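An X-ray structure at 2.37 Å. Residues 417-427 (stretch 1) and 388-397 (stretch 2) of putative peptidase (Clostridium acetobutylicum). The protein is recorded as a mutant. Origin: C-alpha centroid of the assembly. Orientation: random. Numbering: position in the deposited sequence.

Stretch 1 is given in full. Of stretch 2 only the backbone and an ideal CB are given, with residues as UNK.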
# COMPACT_ATOMS: atom_id res chain seq x y z
N ARG A 417 -3.55 -16.25 -20.20
CA ARG A 417 -3.75 -16.75 -21.56
C ARG A 417 -4.50 -15.79 -22.48
O ARG A 417 -4.25 -15.77 -23.67
CB ARG A 417 -4.43 -18.10 -21.56
CG ARG A 417 -3.56 -19.20 -20.99
CD ARG A 417 -3.85 -20.49 -21.66
NE ARG A 417 -3.18 -21.61 -21.03
CZ ARG A 417 -2.82 -22.72 -21.67
NH1 ARG A 417 -3.04 -22.86 -22.98
NH2 ARG A 417 -2.23 -23.70 -20.99
N ARG A 418 -5.41 -15.01 -21.94
CA ARG A 418 -6.14 -14.02 -22.74
C ARG A 418 -5.21 -12.98 -23.36
O ARG A 418 -5.32 -12.59 -24.53
CB ARG A 418 -7.13 -13.32 -21.84
CG ARG A 418 -8.26 -12.75 -22.56
CD ARG A 418 -9.28 -12.24 -21.59
NE ARG A 418 -10.08 -11.27 -22.28
CZ ARG A 418 -10.82 -10.34 -21.69
NH1 ARG A 418 -10.84 -10.27 -20.38
NH2 ARG A 418 -11.52 -9.49 -22.45
N ILE A 419 -4.27 -12.54 -22.53
CA ILE A 419 -3.26 -11.61 -22.95
C ILE A 419 -2.34 -12.28 -23.97
O ILE A 419 -2.04 -11.68 -24.98
CB ILE A 419 -2.49 -11.09 -21.73
CG1 ILE A 419 -3.48 -10.35 -20.79
CG2 ILE A 419 -1.33 -10.24 -22.17
CD1 ILE A 419 -4.32 -9.29 -21.45
N LYS A 420 -1.97 -13.53 -23.73
CA LYS A 420 -1.04 -14.26 -24.58
C LYS A 420 -1.58 -14.46 -25.99
O LYS A 420 -0.90 -14.21 -26.99
CB LYS A 420 -0.75 -15.63 -23.94
CG LYS A 420 0.43 -16.37 -24.53
CD LYS A 420 0.06 -17.19 -25.77
CE LYS A 420 1.18 -18.13 -26.17
NZ LYS A 420 0.93 -18.75 -27.49
N TYR A 421 -2.82 -14.91 -26.05
CA TYR A 421 -3.46 -15.14 -27.32
C TYR A 421 -3.73 -13.82 -28.04
O TYR A 421 -3.67 -13.77 -29.27
CB TYR A 421 -4.73 -15.96 -27.14
CG TYR A 421 -4.50 -17.35 -26.63
CD1 TYR A 421 -3.49 -18.16 -27.18
CD2 TYR A 421 -5.32 -17.91 -25.64
CE1 TYR A 421 -3.27 -19.44 -26.72
CE2 TYR A 421 -5.10 -19.21 -25.16
CZ TYR A 421 -4.08 -19.97 -25.71
OH TYR A 421 -3.87 -21.25 -25.24
N ALA A 422 -3.98 -12.75 -27.29
CA ALA A 422 -4.16 -11.44 -27.92
C ALA A 422 -2.84 -11.02 -28.57
O ALA A 422 -2.82 -10.59 -29.72
CB ALA A 422 -4.70 -10.39 -26.92
N ALA A 423 -1.74 -11.19 -27.84
CA ALA A 423 -0.39 -10.91 -28.31
C ALA A 423 -0.01 -11.78 -29.51
O ALA A 423 0.70 -11.33 -30.41
CB ALA A 423 0.63 -11.11 -27.17
N ASP A 424 -0.46 -13.03 -29.51
CA ASP A 424 -0.19 -13.92 -30.65
C ASP A 424 -0.76 -13.31 -31.91
O ASP A 424 -0.06 -13.13 -32.90
CB ASP A 424 -0.80 -15.32 -30.46
CG ASP A 424 -0.02 -16.18 -29.47
OD1 ASP A 424 1.11 -15.79 -29.15
OD2 ASP A 424 -0.52 -17.23 -29.02
N ALA A 425 -2.04 -12.99 -31.85
CA ALA A 425 -2.76 -12.47 -33.00
C ALA A 425 -2.11 -11.18 -33.54
O ALA A 425 -1.98 -10.97 -34.75
CB ALA A 425 -4.20 -12.22 -32.59
N LEU A 426 -1.69 -10.31 -32.64
CA LEU A 426 -1.08 -9.07 -33.07
C LEU A 426 0.27 -9.33 -33.71
O LEU A 426 0.63 -8.65 -34.67
CB LEU A 426 -0.96 -8.11 -31.90
CG LEU A 426 -2.26 -7.55 -31.34
CD1 LEU A 426 -1.94 -6.83 -30.05
CD2 LEU A 426 -2.93 -6.62 -32.35
N TYR A 427 1.01 -10.32 -33.18
CA TYR A 427 2.34 -10.68 -33.70
C TYR A 427 2.23 -11.19 -35.15
O TYR A 427 3.04 -10.87 -36.01
CB TYR A 427 3.00 -11.73 -32.80
CG TYR A 427 4.44 -12.02 -33.18
CD1 TYR A 427 5.46 -11.15 -32.80
CD2 TYR A 427 4.78 -13.14 -33.91
CE1 TYR A 427 6.76 -11.41 -33.13
CE2 TYR A 427 6.08 -13.39 -34.25
CZ TYR A 427 7.07 -12.53 -33.85
OH TYR A 427 8.36 -12.79 -34.19
N UNK A 388 -11.05 -11.08 -29.30
CA UNK A 388 -11.02 -10.41 -28.00
C UNK A 388 -10.28 -9.07 -28.03
O UNK A 388 -9.09 -8.97 -27.72
CB UNK A 388 -10.37 -11.33 -26.97
N UNK A 389 -11.03 -8.04 -28.37
CA UNK A 389 -10.45 -6.73 -28.64
C UNK A 389 -9.91 -5.99 -27.42
O UNK A 389 -8.95 -5.22 -27.53
CB UNK A 389 -11.50 -5.85 -29.32
N UNK A 390 -10.48 -6.23 -26.25
CA UNK A 390 -10.02 -5.58 -25.03
C UNK A 390 -8.61 -6.02 -24.67
O UNK A 390 -7.76 -5.19 -24.43
CB UNK A 390 -10.98 -5.88 -23.87
N UNK A 391 -8.37 -7.33 -24.65
CA UNK A 391 -7.01 -7.81 -24.44
C UNK A 391 -6.04 -7.18 -25.47
O UNK A 391 -4.90 -6.77 -25.15
CB UNK A 391 -6.97 -9.34 -24.53
N UNK A 392 -6.46 -7.10 -26.72
CA UNK A 392 -5.52 -6.61 -27.75
C UNK A 392 -5.12 -5.19 -27.48
O UNK A 392 -3.93 -4.86 -27.59
CB UNK A 392 -6.13 -6.71 -29.15
N UNK A 393 -6.11 -4.35 -27.12
CA UNK A 393 -5.86 -2.93 -26.84
C UNK A 393 -4.89 -2.73 -25.68
O UNK A 393 -4.09 -1.79 -25.70
CB UNK A 393 -7.18 -2.22 -26.53
N UNK A 394 -4.97 -3.58 -24.65
CA UNK A 394 -3.99 -3.57 -23.56
C UNK A 394 -2.58 -3.91 -24.03
O UNK A 394 -1.63 -3.22 -23.65
CB UNK A 394 -4.41 -4.56 -22.47
N UNK A 395 -2.46 -4.97 -24.84
CA UNK A 395 -1.17 -5.38 -25.35
C UNK A 395 -0.53 -4.28 -26.21
O UNK A 395 0.65 -3.98 -26.07
CB UNK A 395 -1.32 -6.67 -26.16
N UNK A 396 -1.33 -3.66 -27.06
CA UNK A 396 -0.81 -2.57 -27.89
C UNK A 396 -0.41 -1.39 -27.03
O UNK A 396 0.63 -0.77 -27.26
CB UNK A 396 -1.85 -2.14 -28.93
N UNK A 397 -1.22 -1.12 -26.03
CA UNK A 397 -1.06 0.08 -25.27
C UNK A 397 0.15 0.01 -24.35
O UNK A 397 0.89 0.98 -24.22
CB UNK A 397 -2.33 0.36 -24.46

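The helix of 417-427 crosses that of 389-397 at 73°, the axes 8.4 Å apart at their closest.

Position 388 points its CB toward stretch 1, 4.7 Å from Arg-418 NE. The extended side chain of Arg-418 brings its guanidinium here, which favors an acceptor, and a short carboxylate, or an amide, would suit. The residue is Asp-388, which forms a two-pronged salt bridge: Arg-418 NE donates to Asp-388 OD2 at 2.5 Å and Arg-418 NH2 to Asp-388 OD1 at 3.0 Å. OD2 lies near the guanidinium plane, at its edge. A water donates to both Asp-388 OD2 and Arg-418 O, tying the carboxylate to the backbone as well.

At 389 CB points away and nothing of stretch 1 lies within 5.5 Å, so stretch 1 sets no preference; Glu-389 is poorly ordered. Position 390 points sideways, its ideal CB 3.9 Å from Arg-418 NH2. Many side chains would fit if they turned outward. Phe-390 does so: its CB lies 4.0 Å from Arg-418 NH2, while the ring leads away.

Position 391 is the tightest. Its ideal CB points toward stretch 1, 3.5 Å from Ala-422 CB and 3.6 Å from Arg-418 O, with Ile-419 CD1 at 4.1 Å. Such crowding suits alanine or glycine, and the residue is Ala-391, whose CB meets Ala-422 CB at 3.4 Å.

At 392 CB points sideways, 4.3 Å from Leu-426 CD1 and 4.5 Å from Ala-422 CB. A flexible apolar chain, such as leucine or methionine, could cover both. Selenomethionine Met-392 places CG 3.8 Å from Ala-422 CB and SE 4.1 Å from Leu-426 CD2.

Position 393 points away, beyond reach of stretch 1, which leaves the choice open; Phe-393 makes no contact with it. Position 394 points toward stretch 1, but its nearest neighbor, Ile-419 CD1, is 4.8 Å from the ideal CB; apolar groups of various sizes are conceivable. Trp-394 remains outside close contact.

Position 395 again points toward stretch 1, its ideal CB 3.9 Å from Leu-426 CD1 and 5.1 Å from Ala-422 CB. A medium apolar side chain, such as valine or isoleucine, would suit. In Val-395, CG1 lies 3.8 Å from Leu-426 CD1 and 4.2 Å from Ala-423 CB, and CG2 is 3.9 Å from Ile-419 CG2.

At 396 CB points sideways, 4.8 Å from Leu-426 CD1, so an apolar chain could reach that methyl. Leu-396 does, with CG 3.7 Å from Leu-426 CD1. Position 397 is out of reach, so stretch 1 does not restrict the side chain; Asn-397 hydrogen-bonds elsewhere in the structure.

Stretch 2 (388-397) DEFAMFWVLN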
# COMPACT_ATOMS: atom_id res chain seq x y z
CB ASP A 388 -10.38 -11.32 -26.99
CG ASP A 388 -10.33 -10.72 -25.62
OD1 ASP A 388 -10.98 -9.67 -25.39
OD2 ASP A 388 -9.63 -11.30 -24.77
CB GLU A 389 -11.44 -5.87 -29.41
CG GLU A 389 -12.87 -5.93 -28.89
CD GLU A 389 -13.60 -4.62 -29.12
OE1 GLU A 389 -13.24 -3.92 -30.10
OE2 GLU A 389 -14.49 -4.27 -28.32
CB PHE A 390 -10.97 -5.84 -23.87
CG PHE A 390 -12.36 -5.42 -24.18
CD1 PHE A 390 -12.71 -4.09 -24.10
CD2 PHE A 390 -13.29 -6.35 -24.65
CE1 PHE A 390 -14.00 -3.68 -24.43
CE2 PHE A 390 -14.57 -5.97 -24.98
CZ PHE A 390 -14.93 -4.62 -24.87
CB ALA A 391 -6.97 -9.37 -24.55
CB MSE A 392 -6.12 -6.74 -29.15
CG MSE A 392 -6.19 -8.16 -29.59
SE MSE A 392 -6.54 -8.40 -31.46
CE MSE A 392 -7.46 -6.76 -32.00
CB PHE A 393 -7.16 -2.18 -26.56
CG PHE A 393 -8.02 -1.97 -27.78
CD1 PHE A 393 -7.50 -1.37 -28.92
CD2 PHE A 393 -9.37 -2.30 -27.75
CE1 PHE A 393 -8.31 -1.15 -30.04
CE2 PHE A 393 -10.18 -2.11 -28.86
CZ PHE A 393 -9.65 -1.51 -30.00
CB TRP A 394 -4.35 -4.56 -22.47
CG TRP A 394 -5.23 -4.02 -21.42
CD1 TRP A 394 -6.49 -4.43 -21.12
CD2 TRP A 394 -4.94 -2.95 -20.53
NE1 TRP A 394 -6.99 -3.69 -20.10
CE2 TRP A 394 -6.06 -2.78 -19.70
CE3 TRP A 394 -3.83 -2.10 -20.37
CZ2 TRP A 394 -6.11 -1.82 -18.68
CZ3 TRP A 394 -3.88 -1.13 -19.37
CH2 TRP A 394 -5.01 -0.99 -18.55
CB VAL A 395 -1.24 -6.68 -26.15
CG1 VAL A 395 0.06 -6.91 -26.86
CG2 VAL A 395 -1.54 -7.84 -25.23
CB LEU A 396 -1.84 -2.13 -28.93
CG LEU A 396 -2.10 -3.15 -30.05
CD1 LEU A 396 -3.41 -2.90 -30.75
CD2 LEU A 396 -0.94 -3.10 -31.04
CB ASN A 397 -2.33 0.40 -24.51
CG ASN A 397 -2.15 1.57 -23.59
OD1 ASN A 397 -1.72 1.38 -22.47
ND2 ASN A 397 -2.46 2.78 -24.06
O HOH W 1 -7.63 -12.60 -25.96
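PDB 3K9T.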